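Local coordinates for protein glucosidase (Croceicoccus marinus, PDB 5Z3K) that probably hydrolyses O-glycosidic bonds as a beta-glucosidase of glycoside hydrolase family 39, at residues A[89-94]-A[135-140]; A[93-98]-A[143-148]; A[352-357]-A[411-416]; A[226-231]-A[240-245]; A[213-218]-A[251-256]. All coordinates share one frame; numbering follows the deposited sequence.

Contact 1 of 5, residues A[89-94]-A[135-140]; sequences AATDTW and RHYVCG
D92 on helix 89-100 draws H136 and Y137 of helix 123-138 to a single carboxylate oxygen. One hydrogen bond runs from H136 NE2 to D92 OD1 over 2.8 Å, with an N-H...O angle of 162°. It uses the syn lone pair of OD1, and the imidazole lies nearly coplanar with the carboxylate (16° between planes). A weak second bond links H136 NE2 to D92 OD2 at 3.5 Å. Y137 OH adds a weak bond to D92 OD1 at 2.8 Å, from a ring turned 80° against the carboxylate. With ND1 of H136 engaged by the carbonyl of W141, both ring nitrogens face oxygens, which would probably favour a protonated imidazole. The bonds tie together two consecutive outer helices of the eight-stranded (beta/alpha) barrel, those following strands 53-55 and 104-109. Among the van der Waals contacts, the T91 methyl CG2 lies 3.1 Å from Y137 OH, a tight approach. CG2 is anti to the backbone N of T91, which leaves OG1 to bond S61. Ring packing completes the group: H136 CD2 sits 3.3 Å above the centre of the Y137 ring, and F88 stacks on H136.

Contact 2 of 5, residues A[93-98]-A[143-148]; sequences TWVGQT and DGFENA
V95 sets one methyl, CG1, squarely over the ring of F145. The carbon stands 3.8 Å from the ring centroid and only 6° off the normal, a CH-pi contact in which all six ring carbons lie at similar distances from it. The same methyl also touches A148 CB at 3.9 Å, while the backbone of the next residue, G96 CA, comes within 4.0 Å of F145 CE2. V95 reaches the ring because CG1 is anti to its backbone N (chi1 164°). Exchanging F145 for an alanine would probably leave V95 CG1 without the ring face beneath it and open a gap beside G96. The contact lays the loop between helix 123-138 and barrel strand 151-154 against helix 89-100 of the (beta/alpha) barrel. In the next shell, backbone hydrogen bonds fix the loop to the helix before it, F145 pairing with H136 and A148 with Y137. V95 is backed by I105 of strand 104-109 and by Y137.

Contact 3 of 5, residues A[352-357]-A[411-416]; sequences GDDNGF and PRRVDA
R413 reaches across to the backbone carbonyl of D354. Its CB bond is directed toward segment 352-357, and CG continues from it anti to the carbonyl carbon (chi1 -65°). The chain then bends at chi3, which swings the guanidinium round so that one face lies over A416 CB, 3.7 Å from the plane. NE forms a salt bridge with D235. At the tip, NH1 and NH2 both donate to D354 O, at 2.9 and 3.0 Å; the oxygen lies in the guanidinium plane, and the grip is end-on to one acceptor. The D354 carboxylate stays aside, OD2 being 4.4 Å from R413 NH1, too far for a salt bridge. A leucine in place of R413 would probably leave D354 O without its two donors and D235 without its charged mate. R413 begins a type I beta turn ending at A416 and is the centre of an inverse gamma turn; in segment 352-357, D353 OD1 accepts from N355 N at 2.8 Å in an Asx turn and from F357 N. Both loops lead into strands of the nine-stranded sheet, 357-363 and 423-429. N355 ND2 packs 3.6 Å from A416 CA, and a water donates to both N355 O (2.7 Å) and A416 O.

Contact 4 of 5, residues A[226-231]-A[240-245]; sequences WMWYGD and RTIAAE
I242 wedges between two tryptophans of one strand, meeting each with a different branch. Against W228 the isoleucine crosses at about a right angle: CG1 stands over one face of the indole, 3.7 Å from the centroid of the five-membered ring and 13° off its normal, a CH-pi contact. CD1 carries on over the six-membered ring, 3.8 Å from W228 CZ2. Against W226 the approach is oblique, with I242 CG2 pressed to 3.4 Å from CZ3. The indole of W226 also reaches A243, whose CB lies 3.7 Å from CZ2. The two rings leave the strand by different torsions. W228 has CG anti to the backbone N (chi1 -164°), whereas that of W226 sits between the backbone N and the carbonyl carbon. The polar end of W228 is held by D238, which accepts from NE1 and so helps to set the rotation of the indole under I242. W226 extends the packing to L260 and L262 of the next strand. Strand 226-229 and helix 240-245 run nearly antiparallel (151°), their axes 9.7 Å apart at closest approach, as expected where a helix packs on the outside of its own strand in a beta-alpha-beta unit of a TIM barrel.

Contact 5 of 5, residues A[213-218]-A[251-256]; sequences YVKQQS and DKYGFT
The contact joins two helix C-termini, each closed by a Schellman motif, helix 208-216 at S218 and helix 238-252 at G254, with V214 and K215 against Y253 and F255. F255 supplies the apolar part: its CZ lies 3.6 Å from V214 CG2, approached obliquely, while K215 CB packs 3.9 Å from F255 CE2. The backbone N of K215 lies in the ring plane at the edge of F255, 3.7 Å from CZ. K215 stretches from its helix with CG anti to the backbone N (chi1 179°) and stays extended as far as CE. That lays CD 3.5 Å from Y253 O and 4.4 Å from Y253 CD2, at the edge of the tyrosine ring. F255 is the centre of an inverse gamma turn just after the positive-phi G254. Y253 also leans on E208, L211 and D212 of helix 208-216, and F255 on L211. The ends of these two successive outer helices of the barrel, which follow strands 191-197 and 223-229, meet here, with Y176 from the middle of helix 169-186 against V214.

Contacts 1 and 2 form one patch, their centres 5 Å apart: they share T93 and W94, and G140 N lies 2.8 Å from F145 O in a probable hydrogen bond. Contacts 4 and 5 both use helix 238-252, contact 4 nested inside the chain loop that contact 5 closes, with centres 21 Å apart. Contact 3 joins two loops leading into the nine-stranded sheet beside the barrel, yet its nearest atoms come within about 5 Å of contact 4. Contact 1 lies about 44 Å from contact 3, centre to centre. In TIM-barrel hydrolases the active site lies at the C-terminal strand ends; contact 4, near the end of strand 223-229, is probably closer to it than contact 5.

Contact 1 of 5, residues A[89-94]-A[135-140]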
# COMPACT_ATOMS: atom_id res chain seq x y z
N ALA A 89 -25.05 0.18 0.81
CA ALA A 89 -25.06 -0.64 2.02
C ALA A 89 -23.72 -1.32 2.26
O ALA A 89 -23.13 -1.19 3.34
CB ALA A 89 -26.19 -1.67 1.97
N ALA A 90 -23.23 -2.09 1.28
CA ALA A 90 -22.01 -2.85 1.54
C ALA A 90 -20.82 -1.92 1.69
O ALA A 90 -19.96 -2.11 2.56
CB ALA A 90 -21.77 -3.88 0.43
N THR A 91 -20.77 -0.88 0.84
CA THR A 91 -19.68 0.08 0.93
C THR A 91 -19.71 0.82 2.27
O THR A 91 -18.66 1.06 2.89
CB THR A 91 -19.75 1.06 -0.24
OG1 THR A 91 -19.78 0.33 -1.47
CG2 THR A 91 -18.53 1.99 -0.24
N ASP A 92 -20.91 1.16 2.75
CA ASP A 92 -21.04 1.76 4.08
C ASP A 92 -20.42 0.87 5.14
O ASP A 92 -19.77 1.36 6.07
CB ASP A 92 -22.52 1.97 4.43
CG ASP A 92 -23.13 3.17 3.74
OD1 ASP A 92 -22.41 3.93 3.06
OD2 ASP A 92 -24.36 3.35 3.89
N THR A 93 -20.63 -0.44 5.03
CA THR A 93 -20.11 -1.36 6.03
C THR A 93 -18.58 -1.35 6.03
O THR A 93 -17.95 -1.26 7.08
CB THR A 93 -20.67 -2.75 5.77
OG1 THR A 93 -22.09 -2.70 5.97
CG2 THR A 93 -20.08 -3.79 6.72
N TRP A 94 -17.98 -1.41 4.84
CA TRP A 94 -16.53 -1.43 4.76
C TRP A 94 -15.93 -0.09 5.16
O TRP A 94 -14.86 -0.04 5.79
CB TRP A 94 -16.10 -1.84 3.35
CG TRP A 94 -16.32 -3.31 3.08
CD1 TRP A 94 -15.97 -4.35 3.89
CD2 TRP A 94 -16.93 -3.90 1.92
NE1 TRP A 94 -16.32 -5.55 3.31
CE2 TRP A 94 -16.91 -5.30 2.10
CE3 TRP A 94 -17.50 -3.38 0.75
CZ2 TRP A 94 -17.44 -6.20 1.15
CZ3 TRP A 94 -18.02 -4.27 -0.20
CH2 TRP A 94 -17.99 -5.66 0.02
N ARG A 135 -20.63 13.28 -1.38
CA ARG A 135 -21.39 13.91 -0.31
C ARG A 135 -21.89 12.88 0.70
O ARG A 135 -22.02 13.18 1.89
CB ARG A 135 -22.57 14.68 -0.90
CG ARG A 135 -22.18 16.00 -1.54
CD ARG A 135 -23.39 16.81 -2.01
NE ARG A 135 -22.94 18.01 -2.71
CZ ARG A 135 -22.40 19.06 -2.11
NH1 ARG A 135 -22.27 19.09 -0.79
NH2 ARG A 135 -21.98 20.10 -2.83
N HIS A 136 -22.20 11.67 0.23
CA HIS A 136 -22.62 10.62 1.16
C HIS A 136 -21.49 10.25 2.12
O HIS A 136 -21.73 10.01 3.31
CB HIS A 136 -23.09 9.40 0.38
CG HIS A 136 -23.44 8.23 1.23
ND1 HIS A 136 -24.63 8.14 1.93
CD2 HIS A 136 -22.76 7.09 1.50
CE1 HIS A 136 -24.66 7.00 2.59
NE2 HIS A 136 -23.53 6.35 2.35
N TYR A 137 -20.24 10.22 1.64
CA TYR A 137 -19.15 9.79 2.50
C TYR A 137 -18.40 10.93 3.17
O TYR A 137 -17.57 10.67 4.04
CB TYR A 137 -18.18 8.90 1.72
CG TYR A 137 -18.83 7.56 1.45
CD1 TYR A 137 -19.14 6.70 2.50
CD2 TYR A 137 -19.20 7.18 0.16
CE1 TYR A 137 -19.76 5.49 2.29
CE2 TYR A 137 -19.83 5.96 -0.07
CZ TYR A 137 -20.10 5.12 0.99
OH TYR A 137 -20.76 3.92 0.79
N VAL A 138 -18.68 12.19 2.82
CA VAL A 138 -17.98 13.34 3.37
C VAL A 138 -18.91 14.26 4.15
O VAL A 138 -18.52 14.78 5.21
CB VAL A 138 -17.23 14.12 2.27
CG1 VAL A 138 -16.60 15.38 2.85
CG2 VAL A 138 -16.16 13.24 1.62
N CYS A 139 -20.14 14.47 3.67
CA CYS A 139 -21.06 15.44 4.27
C CYS A 139 -22.32 14.81 4.86
O CYS A 139 -23.29 15.52 5.12
CB CYS A 139 -21.46 16.49 3.23
SG CYS A 139 -20.05 17.28 2.42
N GLY A 140 -22.33 13.50 5.08
CA GLY A 140 -23.50 12.86 5.66
C GLY A 140 -24.72 12.72 4.77
O GLY A 140 -25.78 12.33 5.26

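Contact 2 of 5, residues A[93-98]-A[143-148]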
# COMPACT_ATOMS: atom_id res chain seq x y z
N THR A 93 -20.63 -0.44 5.03
CA THR A 93 -20.11 -1.36 6.03
C THR A 93 -18.58 -1.35 6.03
O THR A 93 -17.95 -1.26 7.08
CB THR A 93 -20.67 -2.75 5.77
OG1 THR A 93 -22.09 -2.70 5.97
CG2 THR A 93 -20.08 -3.79 6.72
N TRP A 94 -17.98 -1.41 4.84
CA TRP A 94 -16.53 -1.43 4.76
C TRP A 94 -15.93 -0.09 5.16
O TRP A 94 -14.86 -0.04 5.79
CB TRP A 94 -16.10 -1.84 3.35
CG TRP A 94 -16.32 -3.31 3.08
CD1 TRP A 94 -15.97 -4.35 3.89
CD2 TRP A 94 -16.93 -3.90 1.92
NE1 TRP A 94 -16.32 -5.55 3.31
CE2 TRP A 94 -16.91 -5.30 2.10
CE3 TRP A 94 -17.50 -3.38 0.75
CZ2 TRP A 94 -17.44 -6.20 1.15
CZ3 TRP A 94 -18.02 -4.27 -0.20
CH2 TRP A 94 -17.99 -5.66 0.02
N VAL A 95 -16.60 1.01 4.82
CA VAL A 95 -16.14 2.33 5.25
C VAL A 95 -16.18 2.42 6.77
O VAL A 95 -15.23 2.90 7.41
CB VAL A 95 -16.98 3.44 4.59
CG1 VAL A 95 -16.81 4.78 5.30
CG2 VAL A 95 -16.61 3.55 3.10
N GLY A 96 -17.27 1.96 7.37
CA GLY A 96 -17.35 1.99 8.82
C GLY A 96 -16.30 1.11 9.48
O GLY A 96 -15.71 1.49 10.49
N GLN A 97 -16.03 -0.06 8.90
CA GLN A 97 -14.98 -0.92 9.44
C GLN A 97 -13.64 -0.21 9.39
O GLN A 97 -12.87 -0.24 10.36
CB GLN A 97 -14.90 -2.23 8.65
CG GLN A 97 -16.07 -3.18 8.89
CD GLN A 97 -16.10 -4.32 7.88
OE1 GLN A 97 -15.19 -4.46 7.05
NE2 GLN A 97 -17.15 -5.14 7.94
N THR A 98 -13.34 0.42 8.26
CA THR A 98 -12.05 1.07 8.09
C THR A 98 -11.90 2.23 9.06
O THR A 98 -10.84 2.39 9.69
CB THR A 98 -11.88 1.53 6.64
OG1 THR A 98 -12.01 0.41 5.76
CG2 THR A 98 -10.52 2.18 6.45
N ASP A 143 -28.00 9.69 4.69
CA ASP A 143 -27.67 8.91 5.87
C ASP A 143 -26.23 8.40 5.79
O ASP A 143 -25.95 7.21 5.97
CB ASP A 143 -28.65 7.76 6.07
CG ASP A 143 -28.52 7.11 7.43
OD1 ASP A 143 -28.01 7.78 8.36
OD2 ASP A 143 -28.91 5.94 7.57
N GLY A 144 -25.31 9.32 5.54
CA GLY A 144 -23.94 8.98 5.23
C GLY A 144 -22.99 9.26 6.38
O GLY A 144 -23.38 9.28 7.56
N PHE A 145 -21.73 9.46 6.03
CA PHE A 145 -20.64 9.66 6.97
C PHE A 145 -20.15 11.10 6.89
O PHE A 145 -20.27 11.75 5.86
CB PHE A 145 -19.47 8.72 6.67
CG PHE A 145 -19.81 7.26 6.79
CD1 PHE A 145 -20.54 6.61 5.80
CD2 PHE A 145 -19.36 6.52 7.87
CE1 PHE A 145 -20.84 5.26 5.91
CE2 PHE A 145 -19.64 5.17 7.98
CZ PHE A 145 -20.38 4.54 7.00
N GLU A 146 -19.57 11.57 7.99
CA GLU A 146 -18.88 12.85 8.02
C GLU A 146 -17.38 12.61 7.87
O GLU A 146 -16.78 11.90 8.69
CB GLU A 146 -19.18 13.61 9.31
CG GLU A 146 -20.67 13.87 9.58
CD GLU A 146 -21.32 14.83 8.58
OE1 GLU A 146 -22.55 14.73 8.39
OE2 GLU A 146 -20.62 15.69 8.00
N ASN A 147 -16.79 13.17 6.82
CA ASN A 147 -15.33 13.20 6.66
C ASN A 147 -14.71 11.81 6.69
O ASN A 147 -13.64 11.60 7.26
CB ASN A 147 -14.70 14.08 7.74
CG ASN A 147 -15.04 15.52 7.53
OD1 ASN A 147 -15.22 15.93 6.39
ND2 ASN A 147 -15.15 16.29 8.60
N ALA A 148 -15.35 10.85 6.03
CA ALA A 148 -14.86 9.48 6.11
C ALA A 148 -13.83 9.15 5.03
O ALA A 148 -13.04 8.22 5.22
CB ALA A 148 -16.02 8.48 6.02

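Contact 3 of 5, residues A[352-357]-A[411-416]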
# COMPACT_ATOMS: atom_id res chain seq x y z
N GLY A 352 22.73 -1.19 8.62
CA GLY A 352 22.02 -1.94 7.61
C GLY A 352 22.70 -1.75 6.27
O GLY A 352 23.70 -1.04 6.14
N ASP A 353 22.16 -2.40 5.25
CA ASP A 353 22.71 -2.22 3.91
C ASP A 353 21.57 -2.08 2.90
O ASP A 353 20.38 -2.15 3.26
CB ASP A 353 23.69 -3.37 3.56
CG ASP A 353 23.00 -4.72 3.44
OD1 ASP A 353 21.88 -4.79 2.90
OD2 ASP A 353 23.59 -5.74 3.87
N ASP A 354 21.93 -1.88 1.63
CA ASP A 354 20.94 -1.78 0.56
C ASP A 354 20.85 -3.06 -0.27
O ASP A 354 20.26 -3.03 -1.36
CB ASP A 354 21.23 -0.56 -0.33
CG ASP A 354 22.59 -0.62 -0.99
OD1 ASP A 354 23.29 -1.64 -0.83
OD2 ASP A 354 22.96 0.36 -1.67
N ASN A 355 21.41 -4.17 0.22
CA ASN A 355 21.35 -5.48 -0.44
C ASN A 355 20.43 -6.46 0.28
O ASN A 355 20.62 -7.67 0.19
CB ASN A 355 22.73 -6.11 -0.55
CG ASN A 355 23.81 -5.11 -0.76
OD1 ASN A 355 24.61 -4.85 0.14
ND2 ASN A 355 23.86 -4.53 -1.95
N GLY A 356 19.44 -5.95 1.00
CA GLY A 356 18.41 -6.80 1.57
C GLY A 356 18.46 -6.97 3.07
O GLY A 356 17.53 -7.57 3.64
N PHE A 357 19.51 -6.48 3.75
CA PHE A 357 19.53 -6.48 5.21
C PHE A 357 19.09 -5.09 5.67
O PHE A 357 19.91 -4.21 5.93
CB PHE A 357 20.88 -6.88 5.79
CG PHE A 357 20.83 -7.18 7.26
CD1 PHE A 357 20.38 -8.41 7.71
CD2 PHE A 357 21.19 -6.21 8.20
CE1 PHE A 357 20.30 -8.69 9.07
CE2 PHE A 357 21.13 -6.49 9.56
CZ PHE A 357 20.68 -7.73 10.00
N PRO A 411 16.90 -1.43 -14.95
CA PRO A 411 18.00 -2.40 -14.98
C PRO A 411 18.14 -3.08 -13.63
O PRO A 411 18.05 -2.45 -12.58
CB PRO A 411 19.22 -1.54 -15.31
CG PRO A 411 18.82 -0.14 -14.98
CD PRO A 411 17.35 -0.06 -15.24
N ARG A 412 18.37 -4.39 -13.67
CA ARG A 412 18.53 -5.13 -12.43
C ARG A 412 19.80 -4.68 -11.70
O ARG A 412 20.81 -4.34 -12.32
CB ARG A 412 18.58 -6.62 -12.71
CG ARG A 412 17.26 -7.19 -13.12
CD ARG A 412 17.42 -8.63 -13.44
NE ARG A 412 16.13 -9.27 -13.64
CZ ARG A 412 15.98 -10.47 -14.16
NH1 ARG A 412 17.06 -11.17 -14.52
NH2 ARG A 412 14.77 -10.98 -14.31
N ARG A 413 19.72 -4.69 -10.37
CA ARG A 413 20.85 -4.32 -9.51
C ARG A 413 21.75 -5.54 -9.36
O ARG A 413 21.68 -6.29 -8.38
CB ARG A 413 20.36 -3.83 -8.15
CG ARG A 413 19.55 -2.55 -8.20
CD ARG A 413 19.49 -1.91 -6.82
NE ARG A 413 18.89 -2.81 -5.84
CZ ARG A 413 19.24 -2.87 -4.57
NH1 ARG A 413 20.19 -2.07 -4.10
NH2 ARG A 413 18.63 -3.72 -3.76
N VAL A 414 22.62 -5.74 -10.36
CA VAL A 414 23.37 -6.99 -10.43
C VAL A 414 24.36 -7.13 -9.29
O VAL A 414 24.80 -8.25 -8.99
CB VAL A 414 24.10 -7.12 -11.78
CG1 VAL A 414 23.10 -7.18 -12.93
CG2 VAL A 414 25.07 -5.97 -11.96
N ASP A 415 24.72 -6.04 -8.63
CA ASP A 415 25.66 -6.06 -7.51
C ASP A 415 24.98 -6.16 -6.15
O ASP A 415 25.65 -6.08 -5.12
CB ASP A 415 26.56 -4.82 -7.56
CG ASP A 415 27.40 -4.76 -8.82
OD1 ASP A 415 27.91 -5.83 -9.24
OD2 ASP A 415 27.54 -3.67 -9.40
N ALA A 416 23.66 -6.37 -6.12
CA ALA A 416 22.90 -6.33 -4.88
C ALA A 416 22.74 -7.70 -4.23
O ALA A 416 21.75 -7.92 -3.52
CB ALA A 416 21.53 -5.70 -5.12
O HOH W 1 19.91 -9.32 -1.81

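Contact 4 of 5, residues A[226-231]-A[240-245]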
# COMPACT_ATOMS: atom_id res chain seq x y z
N TRP A 226 0.05 5.22 -9.25
CA TRP A 226 0.74 4.28 -10.13
C TRP A 226 0.97 2.99 -9.36
O TRP A 226 0.76 2.92 -8.15
CB TRP A 226 2.07 4.87 -10.63
CG TRP A 226 2.94 5.38 -9.52
CD1 TRP A 226 2.80 6.55 -8.85
CD2 TRP A 226 4.09 4.73 -8.95
NE1 TRP A 226 3.77 6.68 -7.89
CE2 TRP A 226 4.57 5.57 -7.92
CE3 TRP A 226 4.74 3.52 -9.18
CZ2 TRP A 226 5.70 5.24 -7.15
CZ3 TRP A 226 5.85 3.19 -8.41
CH2 TRP A 226 6.32 4.05 -7.41
N MSE A 227 1.44 1.96 -10.07
CA MSE A 227 1.64 0.64 -9.46
C MSE A 227 3.00 0.03 -9.80
O MSE A 227 3.62 0.41 -10.79
CB MSE A 227 0.53 -0.33 -9.89
CG MSE A 227 0.81 -1.17 -11.14
SE MSE A 227 -0.80 -2.26 -11.45
CE MSE A 227 -1.90 -0.71 -11.28
N TRP A 228 3.44 -0.91 -8.98
CA TRP A 228 4.67 -1.64 -9.27
C TRP A 228 4.66 -2.99 -8.54
O TRP A 228 4.25 -3.07 -7.39
CB TRP A 228 5.93 -0.86 -8.88
CG TRP A 228 7.09 -1.48 -9.56
CD1 TRP A 228 8.04 -2.29 -9.00
CD2 TRP A 228 7.39 -1.41 -10.95
NE1 TRP A 228 8.93 -2.71 -9.98
CE2 TRP A 228 8.54 -2.19 -11.18
CE3 TRP A 228 6.79 -0.76 -12.03
CZ2 TRP A 228 9.11 -2.32 -12.45
CZ3 TRP A 228 7.35 -0.89 -13.29
CH2 TRP A 228 8.50 -1.66 -13.48
N TYR A 229 5.13 -4.03 -9.23
CA TYR A 229 5.28 -5.35 -8.66
C TYR A 229 6.71 -5.84 -8.86
O TYR A 229 7.37 -5.48 -9.84
CB TYR A 229 4.33 -6.37 -9.30
CG TYR A 229 2.87 -6.02 -9.23
CD1 TYR A 229 2.17 -6.08 -8.02
CD2 TYR A 229 2.17 -5.64 -10.37
CE1 TYR A 229 0.82 -5.77 -7.95
CE2 TYR A 229 0.82 -5.33 -10.31
CZ TYR A 229 0.15 -5.40 -9.11
OH TYR A 229 -1.19 -5.09 -9.07
N GLY A 230 7.16 -6.71 -7.96
CA GLY A 230 8.52 -7.24 -8.05
C GLY A 230 8.67 -8.55 -8.81
O GLY A 230 9.65 -9.26 -8.59
N ASP A 231 7.72 -8.89 -9.68
CA ASP A 231 7.71 -10.23 -10.28
C ASP A 231 9.01 -10.53 -11.00
O ASP A 231 9.54 -11.64 -10.89
CB ASP A 231 6.55 -10.38 -11.26
CG ASP A 231 5.22 -10.37 -10.58
OD1 ASP A 231 4.72 -9.25 -10.34
OD2 ASP A 231 4.67 -11.45 -10.30
N ARG A 240 11.44 2.33 -4.57
CA ARG A 240 12.18 3.60 -4.51
C ARG A 240 12.66 4.00 -5.90
O ARG A 240 12.50 5.16 -6.31
CB ARG A 240 13.37 3.49 -3.56
CG ARG A 240 14.21 4.76 -3.55
CD ARG A 240 15.56 4.54 -2.88
NE ARG A 240 15.42 4.19 -1.46
CZ ARG A 240 16.46 3.92 -0.67
NH1 ARG A 240 17.70 3.96 -1.17
NH2 ARG A 240 16.27 3.61 0.60
N THR A 241 13.23 3.05 -6.63
CA THR A 241 13.74 3.33 -7.98
C THR A 241 12.63 3.85 -8.90
O THR A 241 12.83 4.84 -9.61
CB THR A 241 14.38 2.07 -8.58
OG1 THR A 241 15.44 1.64 -7.73
CG2 THR A 241 14.93 2.35 -9.99
N ILE A 242 11.46 3.20 -8.90
CA ILE A 242 10.40 3.65 -9.80
C ILE A 242 9.90 5.03 -9.38
O ILE A 242 9.67 5.91 -10.23
CB ILE A 242 9.24 2.64 -9.86
CG1 ILE A 242 9.74 1.24 -10.22
CG2 ILE A 242 8.19 3.11 -10.86
CD1 ILE A 242 10.44 1.16 -11.55
N ALA A 243 9.72 5.25 -8.08
CA ALA A 243 9.16 6.51 -7.60
C ALA A 243 10.03 7.68 -8.01
O ALA A 243 9.52 8.77 -8.31
CB ALA A 243 8.98 6.48 -6.08
N ALA A 244 11.35 7.49 -7.99
CA ALA A 244 12.25 8.57 -8.41
C ALA A 244 11.97 8.96 -9.86
O ALA A 244 11.90 10.15 -10.19
CB ALA A 244 13.71 8.15 -8.22
N GLU A 245 11.79 7.96 -10.73
CA GLU A 245 11.53 8.25 -12.14
C GLU A 245 10.17 8.91 -12.33
O GLU A 245 10.03 9.85 -13.12
CB GLU A 245 11.63 6.97 -12.96
CG GLU A 245 11.36 7.17 -14.43
CD GLU A 245 12.39 8.08 -15.09
OE1 GLU A 245 13.48 8.26 -14.50
OE2 GLU A 245 12.10 8.61 -16.18

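Contact 5 of 5, residues A[213-218]-A[251-256]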
# COMPACT_ATOMS: atom_id res chain seq x y z
N TYR A 213 -2.95 16.61 -20.25
CA TYR A 213 -4.34 17.04 -20.22
C TYR A 213 -4.66 17.85 -18.97
O TYR A 213 -5.27 18.92 -19.05
CB TYR A 213 -5.28 15.83 -20.32
CG TYR A 213 -6.73 16.22 -20.13
CD1 TYR A 213 -7.31 16.23 -18.87
CD2 TYR A 213 -7.51 16.60 -21.22
CE1 TYR A 213 -8.63 16.61 -18.69
CE2 TYR A 213 -8.83 16.97 -21.06
CZ TYR A 213 -9.39 16.97 -19.79
OH TYR A 213 -10.70 17.34 -19.62
N VAL A 214 -4.29 17.33 -17.79
CA VAL A 214 -4.63 18.05 -16.57
C VAL A 214 -3.89 19.37 -16.49
O VAL A 214 -4.39 20.34 -15.89
CB VAL A 214 -4.37 17.16 -15.33
CG1 VAL A 214 -5.35 16.00 -15.29
CG2 VAL A 214 -2.95 16.63 -15.32
N LYS A 215 -2.71 19.46 -17.09
CA LYS A 215 -1.99 20.73 -17.13
C LYS A 215 -2.69 21.72 -18.05
O LYS A 215 -2.99 22.85 -17.65
CB LYS A 215 -0.55 20.51 -17.59
CG LYS A 215 0.24 21.80 -17.69
CD LYS A 215 1.67 21.56 -18.13
CE LYS A 215 2.45 22.86 -18.15
NZ LYS A 215 3.19 23.00 -19.44
N GLN A 216 -2.94 21.32 -19.30
CA GLN A 216 -3.51 22.24 -20.27
C GLN A 216 -4.93 22.66 -19.90
O GLN A 216 -5.33 23.79 -20.19
CB GLN A 216 -3.48 21.59 -21.65
CG GLN A 216 -2.06 21.35 -22.15
CD GLN A 216 -1.24 22.64 -22.20
OE1 GLN A 216 -1.68 23.64 -22.78
NE2 GLN A 216 -0.06 22.61 -21.59
N GLN A 217 -5.70 21.78 -19.25
CA GLN A 217 -7.06 22.11 -18.87
C GLN A 217 -7.19 22.55 -17.42
O GLN A 217 -8.32 22.71 -16.94
CB GLN A 217 -8.00 20.93 -19.15
CG GLN A 217 -7.92 20.40 -20.57
CD GLN A 217 -8.04 21.51 -21.62
OE1 GLN A 217 -8.82 22.45 -21.46
NE2 GLN A 217 -7.25 21.40 -22.69
N SER A 218 -6.07 22.74 -16.72
CA SER A 218 -6.07 23.23 -15.34
C SER A 218 -6.99 22.41 -14.44
O SER A 218 -7.81 22.94 -13.69
CB SER A 218 -6.44 24.71 -15.29
OG SER A 218 -5.57 25.46 -16.12
N ASP A 251 7.25 16.17 -12.14
CA ASP A 251 7.81 17.51 -11.97
C ASP A 251 7.99 18.21 -13.32
O ASP A 251 7.84 19.43 -13.42
CB ASP A 251 9.15 17.46 -11.25
CG ASP A 251 9.02 17.17 -9.76
OD1 ASP A 251 7.91 17.26 -9.19
OD2 ASP A 251 10.07 16.84 -9.17
N LYS A 252 8.28 17.46 -14.33
CA LYS A 252 8.52 17.99 -15.65
C LYS A 252 7.30 18.71 -16.16
O LYS A 252 7.42 19.57 -16.92
CB LYS A 252 8.94 16.87 -16.55
CG LYS A 252 9.17 17.17 -18.01
CD LYS A 252 9.19 15.88 -18.81
CE LYS A 252 10.39 15.08 -18.44
NZ LYS A 252 10.47 13.70 -18.97
N TYR A 253 6.11 18.29 -15.78
CA TYR A 253 4.88 18.96 -16.16
C TYR A 253 4.48 20.04 -15.18
O TYR A 253 3.34 20.52 -15.24
CB TYR A 253 3.74 17.94 -16.32
CG TYR A 253 3.89 17.13 -17.59
CD1 TYR A 253 4.74 16.03 -17.63
CD2 TYR A 253 3.20 17.47 -18.74
CE1 TYR A 253 4.89 15.29 -18.78
CE2 TYR A 253 3.34 16.73 -19.90
CZ TYR A 253 4.20 15.64 -19.91
OH TYR A 253 4.36 14.89 -21.05
N GLY A 254 5.38 20.45 -14.29
CA GLY A 254 5.13 21.52 -13.35
C GLY A 254 4.38 21.12 -12.09
O GLY A 254 4.11 21.99 -11.25
N PHE A 255 4.04 19.85 -11.92
CA PHE A 255 3.21 19.40 -10.80
C PHE A 255 4.08 19.07 -9.58
O PHE A 255 4.06 17.97 -9.03
CB PHE A 255 2.36 18.20 -11.21
CG PHE A 255 1.24 18.54 -12.16
CD1 PHE A 255 0.12 19.21 -11.72
CD2 PHE A 255 1.30 18.16 -13.50
CE1 PHE A 255 -0.93 19.50 -12.58
CE2 PHE A 255 0.26 18.45 -14.37
CZ PHE A 255 -0.86 19.13 -13.91
N THR A 256 4.84 20.08 -9.14
CA THR A 256 5.82 19.85 -8.08
C THR A 256 5.18 19.64 -6.71
O THR A 256 5.81 19.04 -5.84
CB THR A 256 6.81 21.01 -8.03
OG1 THR A 256 6.10 22.25 -7.92
CG2 THR A 256 7.66 21.03 -9.28